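Local atomic coordinates of X-ray repair cross complementing protein 1 variant (PDB entry 6WH1), a protein that probably acts as a scaffold that assembles repair complexes at DNA single-strand breaks, its C-terminal BRCT domain being the part described here. Residues 24-29 with 75-79; 40-45 with 63-68. All blocks are in the same frame, centred on the assembly; numbering follows the deposited sequence.

Overall arrangement
Both contacts belong to the C-terminal BRCT domain, whose parallel sheet carries its strands in the order 35-36, 10-13, 46-48, 68-70, and they lie on opposite sides of the chain's centre. Contact 1 pairs helix 21-31 with helix 72-81, the first and last helices of the domain. Contact 2 joins the loop leading into strand 46-48 to the loop leading into strand 68-70, where those neighbouring strands start. Their centres are about 20 Å apart and their nearest atoms about 10 Å apart. Along the chain, contact 2 is nested within the loop closed by contact 1: the helix pair brings the domain's early and late parts together, and the turn pair joins two of its middle connections.

Contact 1 of 2, residues 24-29 with 75-79; sequences KLIRYV and IYSCN
The ring of Y28 lies under the side chain of N79, whose amide stacks on it with the two planes only 13° apart. N79 CG stands over the ring centre, and N79 CB makes a CH-pi contact over the ring face, 4.0 Å from the centroid. With CG anti to the backbone N (chi1 173°), N79 lays its amide along the ring toward the phenol end, where ND2 is 3.6 Å from Y28 OH. The carbonyl oxygen of K24 approaches the opposite face of the same ring, offset toward its rim. Y76 meets Y28 differently, edge against edge: its CD1 is 3.9 Å from Y28 CE2, the side chains crossing at about a right angle. The aliphatic part of K24 also packs against Y76, with K24 CD 3.4 Å from Y76 CE1. Beside the rings, aliphatic side chains fill the interface. I75 CG2 presses on Y28 CB at 3.5 Å, I75 CD1 meets V29 CG2, and L25 CD2 reaches I75 CB at 3.7 Å while also touching Y76. No hydrogen bond spans the segments, whose axes approach to 9.9 Å and cross at 47°. Y28 and N79 also pack on apolar side chains of another protein chain. Helix 21-31 and helix 72-81 thus pair beside the parallel sheet of the BRCT fold, V29 and I75 both reaching F11 on strand 10-13.

Contact 2 of 2, residues 40-45 with 63-68; sequences MSDRVQ and DNPSLA
L67 and M40 meet tip to tip, L67 CD2 lying 3.9 Å from M40 CE, and this marks the tightly packed side of the contact. The bend of M40 at chi2 (53°) brings its methyl to L67, and both side chains also pack on A60 and V47. V44 borders this apolar patch more loosely, its CG1 4.4 Å from L67 CD1. Nearby, N64 is buried, its beta carbon pointing toward the type I turn from S41 to V44; its CB is 4.1 Å from D42 CB. The solvent side is looser and polar: D42 OD2 and D63 OD2 are 3.6 Å apart, their carboxylate planes 71° apart, a pairing of like charges that would probably be unfavourable unless screened by solvent. Between the backbones, A68 N donates to Q45 O over 3.3 Å at 152°, from above the carbonyl plane. A water donates to Q45 O and to S66 O, so it links the segment 40-45 to the second type I turn, N64 to L67. Q45 also reaches H10 of strand 10-13 through its side-chain OE1. The two turns therefore sit where strands 46-48 and 68-70 begin side by side in the parallel sheet, with helix 55-63 packed against M40 and L67.

Contact 1 of 2, residues 24-29 with 75-79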
loop_
_atom_site.group_PDB
_atom_site.type_symbol
_atom_site.label_atom_id
_atom_site.label_comp_id
_atom_site.label_asym_id
_atom_site.label_seq_id
_atom_site.Cartn_x
_atom_site.Cartn_y
_atom_site.Cartn_z
ATOM N N LYS A 24 5.115 4.875 2.484
ATOM C CA LYS A 24 5.752 4.597 1.199
ATOM C C LYS A 24 5.732 3.104 0.883
ATOM O O LYS A 24 5.464 2.702 -0.258
ATOM C CB LYS A 24 7.182 5.137 1.204
ATOM C CG LYS A 24 7.927 4.968 -0.107
ATOM C CD LYS A 24 9.299 5.624 -0.038
ATOM C CE LYS A 24 9.471 6.676 -1.122
ATOM N NZ LYS A 24 10.180 6.130 -2.314
ATOM N N LEU A 25 6.007 2.266 1.887
ATOM C CA LEU A 25 5.988 0.820 1.679
ATOM C C LEU A 25 4.587 0.334 1.344
ATOM O O LEU A 25 4.413 -0.518 0.462
ATOM C CB LEU A 25 6.516 0.105 2.923
ATOM C CG LEU A 25 7.985 0.369 3.246
ATOM C CD1 LEU A 25 8.272 0.067 4.709
ATOM C CD2 LEU A 25 8.870 -0.459 2.327
ATOM N N ILE A 26 3.578 0.852 2.050
ATOM C CA ILE A 26 2.197 0.519 1.714
ATOM C C ILE A 26 1.915 0.875 0.260
ATOM O O ILE A 26 1.367 0.068 -0.505
ATOM C CB ILE A 26 1.226 1.231 2.672
ATOM C CG1 ILE A 26 1.263 0.569 4.054
ATOM C CG2 ILE A 26 -0.187 1.242 2.096
ATOM C CD1 ILE A 26 0.581 1.379 5.133
ATOM N N ARG A 27 2.324 2.078 -0.149
ATOM C CA ARG A 27 2.098 2.523 -1.518
ATOM C C ARG A 27 2.723 1.563 -2.522
ATOM O O ARG A 27 2.063 1.122 -3.468
ATOM C CB ARG A 27 2.654 3.937 -1.705
ATOM C CG ARG A 27 2.593 4.449 -3.136
ATOM C CD ARG A 27 3.042 5.903 -3.229
ATOM N NE ARG A 27 3.196 6.349 -4.611
ATOM C CZ ARG A 27 3.523 7.587 -4.968
ATOM N NH1 ARG A 27 3.641 7.904 -6.251
ATOM N NH2 ARG A 27 3.732 8.512 -4.040
ATOM N N TYR A 28 3.995 1.211 -2.324
ATOM C CA TYR A 28 4.696 0.417 -3.334
ATOM C C TYR A 28 4.173 -1.016 -3.388
ATOM O O TYR A 28 3.932 -1.561 -4.481
ATOM C CB TYR A 28 6.200 0.433 -3.068
ATOM C CG TYR A 28 6.853 1.771 -3.335
ATOM C CD1 TYR A 28 6.168 2.782 -3.992
ATOM C CD2 TYR A 28 8.160 2.017 -2.932
ATOM C CE1 TYR A 28 6.763 4.007 -4.237
ATOM C CE2 TYR A 28 8.762 3.237 -3.173
ATOM C CZ TYR A 28 8.060 4.228 -3.826
ATOM O OH TYR A 28 8.660 5.443 -4.066
ATOM N N VAL A 29 3.990 -1.645 -2.223
ATOM C CA VAL A 29 3.474 -3.009 -2.200
ATOM C C VAL A 29 2.093 -3.064 -2.841
ATOM O O VAL A 29 1.799 -3.971 -3.631
ATOM C CB VAL A 29 3.461 -3.557 -0.761
ATOM C CG1 VAL A 29 2.769 -4.913 -0.710
ATOM C CG2 VAL A 29 4.879 -3.665 -0.225
ATOM N N ILE A 75 11.832 -3.251 -1.193
ATOM C CA ILE A 75 10.668 -2.648 -1.834
ATOM C C ILE A 75 11.078 -1.410 -2.622
ATOM O O ILE A 75 10.649 -1.212 -3.772
ATOM C CB ILE A 75 9.600 -2.318 -0.774
ATOM C CG1 ILE A 75 9.377 -3.513 0.160
ATOM C CG2 ILE A 75 8.304 -1.898 -1.434
ATOM C CD1 ILE A 75 8.648 -4.667 -0.481
ATOM N N TYR A 76 11.915 -0.558 -2.018
ATOM C CA TYR A 76 12.321 0.672 -2.699
ATOM C C TYR A 76 13.006 0.367 -4.025
ATOM O O TYR A 76 12.661 0.939 -5.065
ATOM C CB TYR A 76 13.246 1.501 -1.809
ATOM C CG TYR A 76 12.638 1.902 -0.493
ATOM C CD1 TYR A 76 11.295 2.244 -0.403
ATOM C CD2 TYR A 76 13.405 1.933 0.662
ATOM C CE1 TYR A 76 10.735 2.605 0.800
ATOM C CE2 TYR A 76 12.855 2.293 1.871
ATOM C CZ TYR A 76 11.519 2.630 1.934
ATOM O OH TYR A 76 10.964 2.988 3.137
ATOM N N SER A 77 13.987 -0.540 -4.009
ATOM C CA SER A 77 14.734 -0.846 -5.225
ATOM C C SER A 77 13.898 -1.628 -6.222
ATOM O O SER A 77 14.117 -1.509 -7.434
ATOM C CB SER A 77 16.012 -1.614 -4.886
ATOM O OG SER A 77 16.626 -1.103 -3.719
ATOM N N CYS A 78 12.953 -2.440 -5.741
ATOM C CA CYS A 78 11.990 -3.051 -6.645
ATOM C C CYS A 78 11.238 -1.980 -7.415
ATOM O O CYS A 78 10.995 -2.118 -8.618
ATOM C CB CYS A 78 11.015 -3.932 -5.865
ATOM S SG CYS A 78 11.559 -5.627 -5.565
ATOM N N ASN A 79 10.884 -0.888 -6.734
ATOM C CA ASN A 79 10.238 0.223 -7.427
ATOM C C ASN A 79 11.203 0.920 -8.384
ATOM O O ASN A 79 10.817 1.302 -9.495
ATOM C CB ASN A 79 9.678 1.225 -6.420
ATOM C CG ASN A 79 9.145 2.480 -7.085
ATOM O OD1 ASN A 79 8.105 2.452 -7.744
ATOM N ND2 ASN A 79 9.865 3.586 -6.927
#

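Contact 2 of 2, residues 40-45 with 63-68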
loop_
_atom_site.group_PDB
_atom_site.type_symbol
_atom_site.label_atom_id
_atom_site.label_comp_id
_atom_site.label_asym_id
_atom_site.label_seq_id
_atom_site.Cartn_x
_atom_site.Cartn_y
_atom_site.Cartn_z
ATOM N N MET A 40 0.252 -10.538 11.581
ATOM C CA MET A 40 1.124 -11.656 11.276
ATOM C C MET A 40 0.335 -12.962 11.324
ATOM O O MET A 40 -0.592 -13.125 12.122
ATOM C CB MET A 40 2.284 -11.699 12.271
ATOM C CG MET A 40 3.357 -12.707 11.922
ATOM S SD MET A 40 3.932 -12.474 10.232
ATOM C CE MET A 40 4.890 -13.973 10.012
ATOM N N SER A 41 0.698 -13.888 10.442
ATOM C CA SER A 41 0.128 -15.229 10.442
ATOM C C SER A 41 1.030 -16.111 9.596
ATOM O O SER A 41 1.970 -15.634 8.955
ATOM C CB SER A 41 -1.311 -15.242 9.907
ATOM O OG SER A 41 -1.330 -15.167 8.487
ATOM N N ASP A 42 0.731 -17.411 9.593
ATOM C CA ASP A 42 1.496 -18.305 8.731
ATOM C C ASP A 42 1.157 -18.130 7.257
ATOM O O ASP A 42 1.765 -18.804 6.420
ATOM C CB ASP A 42 1.291 -19.761 9.152
ATOM C CG ASP A 42 -0.171 -20.151 9.237
ATOM O OD1 ASP A 42 -0.906 -19.972 8.243
ATOM O OD2 ASP A 42 -0.581 -20.647 10.305
ATOM N N ARG A 43 0.207 -17.257 6.922
ATOM C CA ARG A 43 -0.057 -16.885 5.541
ATOM C C ARG A 43 0.836 -15.750 5.058
ATOM O O ARG A 43 0.875 -15.486 3.849
ATOM C CB ARG A 43 -1.528 -16.487 5.374
ATOM C CG ARG A 43 -2.509 -17.568 5.792
ATOM C CD ARG A 43 -3.946 -17.070 5.732
ATOM N NE ARG A 43 -4.454 -16.698 7.051
ATOM C CZ ARG A 43 -4.374 -15.476 7.568
ATOM N NH1 ARG A 43 -3.805 -14.498 6.876
ATOM N NH2 ARG A 43 -4.863 -15.232 8.777
ATOM N N VAL A 44 1.544 -15.072 5.964
ATOM C CA VAL A 44 2.483 -14.028 5.566
ATOM C C VAL A 44 3.709 -14.668 4.932
ATOM O O VAL A 44 4.272 -15.629 5.468
ATOM C CB VAL A 44 2.878 -13.170 6.778
ATOM C CG1 VAL A 44 4.139 -12.357 6.469
ATOM C CG2 VAL A 44 1.725 -12.259 7.191
ATOM N N GLN A 45 4.139 -14.132 3.787
ATOM C CA GLN A 45 5.321 -14.645 3.109
ATOM C C GLN A 45 6.542 -13.744 3.230
ATOM O O GLN A 45 7.666 -14.231 3.066
ATOM C CB GLN A 45 5.028 -14.879 1.620
ATOM C CG GLN A 45 4.154 -16.089 1.344
ATOM C CD GLN A 45 2.921 -15.734 0.547
ATOM O OE1 GLN A 45 2.896 -14.734 -0.170
ATOM N NE2 GLN A 45 1.886 -16.555 0.663
ATOM N N ASP A 63 6.706 -21.853 12.599
ATOM C CA ASP A 63 5.327 -22.051 12.170
ATOM C C ASP A 63 5.108 -21.765 10.690
ATOM O O ASP A 63 4.044 -22.110 10.163
ATOM C CB ASP A 63 4.382 -21.177 13.011
ATOM C CG ASP A 63 2.921 -21.525 12.800
ATOM O OD1 ASP A 63 2.600 -22.730 12.710
ATOM O OD2 ASP A 63 2.092 -20.595 12.714
ATOM N N ASN A 64 6.073 -21.146 10.010
ATOM C CA ASN A 64 5.972 -20.895 8.573
ATOM C C ASN A 64 7.360 -20.987 7.953
ATOM O O ASN A 64 8.075 -19.985 7.819
ATOM C CB ASN A 64 5.327 -19.539 8.287
ATOM C CG ASN A 64 5.245 -19.235 6.805
ATOM O OD1 ASN A 64 5.147 -18.072 6.410
ATOM N ND2 ASN A 64 5.291 -20.272 5.976
ATOM N N PRO A 65 7.756 -22.187 7.517
ATOM C CA PRO A 65 9.162 -22.406 7.120
ATOM C C PRO A 65 9.618 -21.573 5.928
ATOM O O PRO A 65 10.811 -21.271 5.823
ATOM C CB PRO A 65 9.202 -23.907 6.800
ATOM C CG PRO A 65 7.980 -24.491 7.470
ATOM C CD PRO A 65 6.945 -23.417 7.409
ATOM N N SER A 66 8.716 -21.193 5.026
ATOM C CA SER A 66 9.090 -20.456 3.824
ATOM C C SER A 66 9.119 -18.948 4.034
ATOM O O SER A 66 9.298 -18.204 3.067
ATOM C CB SER A 66 8.133 -20.797 2.681
ATOM O OG SER A 66 6.796 -20.485 3.028
ATOM N N LEU A 67 8.958 -18.486 5.270
ATOM C CA LEU A 67 8.881 -17.059 5.540
ATOM C C LEU A 67 10.247 -16.403 5.387
ATOM O O LEU A 67 11.278 -16.988 5.729
ATOM C CB LEU A 67 8.322 -16.839 6.945
ATOM C CG LEU A 67 8.677 -15.613 7.775
ATOM C CD1 LEU A 67 7.992 -14.388 7.210
ATOM C CD2 LEU A 67 8.227 -15.868 9.199
ATOM N N ALA A 68 10.251 -15.179 4.856
ATOM C CA ALA A 68 11.472 -14.422 4.615
ATOM C C ALA A 68 11.376 -13.064 5.294
ATOM O O ALA A 68 10.312 -12.435 5.299
ATOM C CB ALA A 68 11.728 -14.231 3.117
HETATM O O HOH W 1 8.622 -16.217 1.540
#